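Local atomic coordinates of 3-carboxy-cis,cis-muconate cycloisomerase (Acinetobacter calcoaceticus, PDB entry 1Q5N), a protein that is a cycloisomerase of the fumarase/aspartase (lyase) superfamily, a largely helical enzyme that assembles as a homotetramer. Residues Tyr147-Met152 and Ile164-Leu170; Gln135-Ala140 and Leu346-Lys350. Residue numbers count along the deposited sequence, not the author numbering.

Both contacts lie around the C-terminal end of helix 110-146: in interaction 2 that helix packs on helix 323-351, and interaction 1 begins with the turn that follows it. Along the chain, 135-140 comes first, then 147-152 and 164-170, and 346-350 last, so the short-range interaction 1 falls within the much longer span bridged by interaction 2. Their centres are about 16 Å apart, and they meet through helix 166-191: Leu170 O lies 4.1 Å from Ala140 CB, and Leu170 CD2 lies 4.2 Å from Leu349 CD2. Helices 110-146, 166-191 and 323-351 thus pack together within the elongated helical bundle characteristic of the superfamily.

Interaction 1 (Tyr147-Met152 and Ile164-Leu170); sequences YRHQVM and ITLGHKL
Five hydrogen bonds join the segments. Met152 N to Ile164 O (3.1 Å) and Ile164 N to Met152 O (2.9 Å) make an antiparallel hydrogen-bonded pair; Val151 and Thr165 follow as a non-hydrogen-bonded pair, CA-CA 4.3 Å. Beyond them, Leu166 N donates to Gln150 O (2.9 Å), Gly167 N to Tyr147 O (3.0 Å) and Thr165 OG1 to Arg148 O (3.0 Å). Thr165, chi1 p, N-caps helix 166-191: its OG1 also accepts from His168 N (3.1 Å), a double role suiting a short hydroxyl side chain. A type I turn, Tyr147 to Gln150, leads from helix 110-146 into strand 151-156, which pairs with strand 163-165 in a small antiparallel sheet; helix 166-191 starts straight from the latter. Gly167 CA comes 3.9 Å from Arg148 CA, where a CB would clash. Arg148 turns its CB away from 164-170; its guanidinium salt-bridges Asp443 and hydrogen-bonds Gln439. Leu166 CD2 makes a CH-pi contact over the Tyr147 ring, 4.2 Å from its centroid. Met152 (chi1 p, chi2 t, chi3 m) lays CG 3.8 Å from Ile164 CG1, SD 4.0 Å from Leu166 CB and CE 3.8 Å from Lys169 CE; Lys169 NZ forms a salt bridge with Glu318 of the second subunit.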
# COMPACT_ATOMS: atom_id res chain seq x y z
N TYR A 147 3.30 38.47 3.77
CA TYR A 147 4.33 38.08 4.74
C TYR A 147 5.68 37.79 4.15
O TYR A 147 6.48 37.08 4.77
CB TYR A 147 3.85 36.83 5.50
CG TYR A 147 2.58 37.04 6.28
CD1 TYR A 147 2.58 37.79 7.47
CD2 TYR A 147 1.37 36.50 5.86
CE1 TYR A 147 1.40 37.99 8.22
CE2 TYR A 147 0.18 36.70 6.60
CZ TYR A 147 0.22 37.44 7.78
OH TYR A 147 -0.93 37.66 8.51
N ARG A 148 5.95 38.32 2.97
CA ARG A 148 7.24 38.03 2.37
C ARG A 148 8.42 38.52 3.22
O ARG A 148 9.54 38.06 3.04
CB ARG A 148 7.30 38.62 0.95
CG ARG A 148 7.08 40.15 0.82
CD ARG A 148 8.06 40.64 -0.24
NE ARG A 148 7.48 40.57 -1.56
CZ ARG A 148 8.11 40.20 -2.69
NH1 ARG A 148 9.38 39.82 -2.75
NH2 ARG A 148 7.42 40.27 -3.81
N HIS A 149 8.16 39.45 4.13
CA HIS A 149 9.21 39.99 5.00
C HIS A 149 9.09 39.51 6.45
O HIS A 149 9.87 39.94 7.31
CB HIS A 149 9.21 41.55 4.97
CG HIS A 149 9.57 42.13 3.64
ND1 HIS A 149 8.70 42.92 2.90
CD2 HIS A 149 10.66 41.93 2.84
CE1 HIS A 149 9.23 43.16 1.71
NE2 HIS A 149 10.41 42.57 1.65
N GLN A 150 8.12 38.65 6.75
CA GLN A 150 7.97 38.16 8.10
C GLN A 150 9.06 37.10 8.36
O GLN A 150 8.93 35.92 7.94
CB GLN A 150 6.60 37.56 8.30
CG GLN A 150 6.44 36.94 9.65
CD GLN A 150 6.76 37.96 10.78
OE1 GLN A 150 6.05 38.97 10.92
NE2 GLN A 150 7.84 37.70 11.57
N VAL A 151 10.15 37.50 9.02
CA VAL A 151 11.24 36.59 9.34
C VAL A 151 10.87 35.48 10.38
O VAL A 151 10.12 35.73 11.32
CB VAL A 151 12.46 37.38 9.85
CG1 VAL A 151 13.52 36.43 10.29
CG2 VAL A 151 13.04 38.25 8.72
N MET A 152 11.39 34.27 10.19
CA MET A 152 11.13 33.16 11.13
C MET A 152 12.22 32.13 10.91
O MET A 152 12.98 32.24 9.95
CB MET A 152 9.77 32.52 10.87
CG MET A 152 9.71 31.91 9.48
SD MET A 152 8.18 31.05 9.14
CE MET A 152 8.47 29.52 10.18
N ILE A 164 14.40 32.25 7.47
CA ILE A 164 13.70 32.29 6.14
C ILE A 164 12.57 33.30 6.40
O ILE A 164 12.64 34.03 7.40
CB ILE A 164 13.05 30.90 5.71
CG1 ILE A 164 12.01 30.44 6.78
CG2 ILE A 164 14.14 29.86 5.54
CD1 ILE A 164 11.12 29.28 6.31
N THR A 165 11.58 33.41 5.51
CA THR A 165 10.42 34.27 5.82
C THR A 165 9.19 33.38 5.62
O THR A 165 9.22 32.40 4.87
CB THR A 165 10.27 35.53 4.91
OG1 THR A 165 9.95 35.12 3.58
CG2 THR A 165 11.59 36.38 4.90
N LEU A 166 8.11 33.70 6.33
CA LEU A 166 6.90 32.93 6.21
C LEU A 166 6.46 33.00 4.75
O LEU A 166 5.98 32.02 4.20
CB LEU A 166 5.84 33.52 7.11
CG LEU A 166 4.44 32.97 6.87
CD1 LEU A 166 4.49 31.47 7.10
CD2 LEU A 166 3.39 33.61 7.82
N GLY A 167 6.65 34.16 4.13
CA GLY A 167 6.26 34.31 2.74
C GLY A 167 6.97 33.29 1.87
O GLY A 167 6.43 32.86 0.85
N HIS A 168 8.21 32.92 2.21
CA HIS A 168 8.87 31.93 1.36
C HIS A 168 8.15 30.52 1.45
O HIS A 168 7.98 29.86 0.43
CB HIS A 168 10.32 31.81 1.73
CG HIS A 168 11.12 31.04 0.73
ND1 HIS A 168 12.03 30.08 1.10
CD2 HIS A 168 11.19 31.14 -0.62
CE1 HIS A 168 12.63 29.62 0.02
NE2 HIS A 168 12.14 30.24 -1.04
N LYS A 169 7.74 30.08 2.65
CA LYS A 169 7.00 28.82 2.76
C LYS A 169 5.71 28.93 1.90
O LYS A 169 5.37 28.01 1.15
CB LYS A 169 6.56 28.56 4.21
CG LYS A 169 7.63 28.13 5.17
CD LYS A 169 6.97 27.79 6.49
CE LYS A 169 7.90 27.02 7.43
NZ LYS A 169 8.30 25.67 6.95
N LEU A 170 5.02 30.07 2.02
CA LEU A 170 3.78 30.29 1.27
C LEU A 170 4.01 30.29 -0.26
O LEU A 170 3.18 29.75 -1.02
CB LEU A 170 3.10 31.60 1.71
CG LEU A 170 2.51 31.47 3.12
CD1 LEU A 170 2.22 32.86 3.74
CD2 LEU A 170 1.24 30.69 3.01

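Interaction 2 (Gln135-Ala140 and Leu346-Lys350); sequences QCYETA and LDVLK
Helices 110-146 and 323-351 of the superfamily's elongated helical core run nearly parallel here: the axes of the segments 135-140 and 346-350 approach to 9.5 Å, with 16° between their N-to-C directions. The register sets Cys136 beside Leu346 (CA-CA 5.5 Å) and Thr139 beside Lys350 (CA-CA 6.5 Å), and no hydrogen bond crosses between them. Leu349, chi1 m and chi2 t, points toward helix 110-146 and brings CD1 to 4.2 Å from Cys136 CB and 4.4 Å from Ala140 CB; these small side chains leave room for its branched end. Leu346 (chi1 t, chi2 p) sets CB 4.1 Å from Cys136 SG and CD1 3.9 Å from Thr139 OG1. With chi1 m, Thr139 bonds its OG1 to Gln135 O (2.8 Å), satisfying the hydroxyl within its own helix and leaving its methyl to pack, CG2 being 3.8 Å from Leu349 CB. Toward solvent, Lys350 extends with chi2 to chi4 all t, placing CG 3.8 Å from Thr139 CG2. Gln135 (chi1 m, chi2 t) brings OE1 to 3.8 Å from Lys350 NZ, too long for a hydrogen bond.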
# COMPACT_ATOMS: atom_id res chain seq x y z
N GLN A 135 -8.51 28.41 -5.83
CA GLN A 135 -8.65 29.30 -4.69
C GLN A 135 -7.47 29.16 -3.70
O GLN A 135 -7.03 30.17 -3.13
CB GLN A 135 -9.93 29.03 -3.93
CG GLN A 135 -11.11 29.38 -4.68
CD GLN A 135 -12.32 29.07 -3.87
OE1 GLN A 135 -12.68 29.84 -2.97
NE2 GLN A 135 -12.95 27.93 -4.14
N CYS A 136 -7.01 27.92 -3.48
CA CYS A 136 -5.87 27.69 -2.62
C CYS A 136 -4.68 28.44 -3.21
O CYS A 136 -3.96 29.11 -2.49
CB CYS A 136 -5.53 26.18 -2.49
SG CYS A 136 -6.62 25.31 -1.35
N TYR A 137 -4.47 28.32 -4.52
CA TYR A 137 -3.36 29.00 -5.19
C TYR A 137 -3.41 30.55 -4.99
O TYR A 137 -2.44 31.18 -4.56
CB TYR A 137 -3.41 28.68 -6.67
CG TYR A 137 -2.33 29.32 -7.52
CD1 TYR A 137 -0.99 29.25 -7.16
CD2 TYR A 137 -2.65 29.87 -8.77
CE1 TYR A 137 -0.00 29.67 -7.99
CE2 TYR A 137 -1.65 30.30 -9.64
CZ TYR A 137 -0.34 30.20 -9.26
OH TYR A 137 0.65 30.55 -10.15
N GLU A 138 -4.57 31.13 -5.29
CA GLU A 138 -4.80 32.56 -5.16
C GLU A 138 -4.54 33.02 -3.75
O GLU A 138 -3.77 33.98 -3.54
CB GLU A 138 -6.24 32.92 -5.56
CG GLU A 138 -6.32 32.99 -7.06
CD GLU A 138 -7.73 33.18 -7.59
OE1 GLU A 138 -8.71 33.16 -6.79
OE2 GLU A 138 -7.85 33.35 -8.82
N THR A 139 -5.19 32.36 -2.80
CA THR A 139 -5.00 32.68 -1.41
C THR A 139 -3.50 32.50 -0.99
O THR A 139 -2.94 33.37 -0.33
CB THR A 139 -5.93 31.84 -0.55
OG1 THR A 139 -7.27 31.99 -1.03
CG2 THR A 139 -5.86 32.25 0.90
N ALA A 140 -2.82 31.43 -1.42
CA ALA A 140 -1.44 31.30 -0.99
C ALA A 140 -0.59 32.43 -1.59
O ALA A 140 0.29 32.95 -0.92
CB ALA A 140 -0.85 29.94 -1.38
N LEU A 346 -7.98 25.24 2.49
CA LEU A 346 -8.43 26.59 2.10
C LEU A 346 -8.84 27.41 3.34
O LEU A 346 -8.36 28.52 3.53
CB LEU A 346 -9.61 26.50 1.13
CG LEU A 346 -10.01 27.85 0.51
CD1 LEU A 346 -8.82 28.56 -0.12
CD2 LEU A 346 -11.08 27.54 -0.53
N ASP A 347 -9.72 26.87 4.18
CA ASP A 347 -10.11 27.56 5.42
C ASP A 347 -8.89 28.06 6.21
O ASP A 347 -8.88 29.20 6.68
CB ASP A 347 -10.87 26.63 6.36
CG ASP A 347 -12.26 26.40 5.93
OD1 ASP A 347 -12.70 27.10 4.99
OD2 ASP A 347 -12.92 25.50 6.53
N VAL A 348 -7.87 27.20 6.36
CA VAL A 348 -6.68 27.56 7.09
C VAL A 348 -5.85 28.63 6.37
O VAL A 348 -5.35 29.55 7.02
CB VAL A 348 -5.78 26.28 7.37
CG1 VAL A 348 -4.38 26.68 7.90
CG2 VAL A 348 -6.47 25.38 8.36
N LEU A 349 -5.69 28.51 5.04
CA LEU A 349 -4.90 29.51 4.32
C LEU A 349 -5.55 30.88 4.40
O LEU A 349 -4.85 31.88 4.42
CB LEU A 349 -4.74 29.15 2.86
CG LEU A 349 -3.74 28.06 2.51
CD1 LEU A 349 -3.87 27.73 1.01
CD2 LEU A 349 -2.34 28.50 2.81
N LYS A 350 -6.89 30.92 4.44
CA LYS A 350 -7.62 32.17 4.52
C LYS A 350 -7.65 32.81 5.89
O LYS A 350 -7.50 34.02 5.99
CB LYS A 350 -9.06 31.99 4.07
CG LYS A 350 -9.22 31.94 2.56
CD LYS A 350 -10.70 31.80 2.18
CE LYS A 350 -10.85 31.97 0.69
NZ LYS A 350 -12.28 31.77 0.29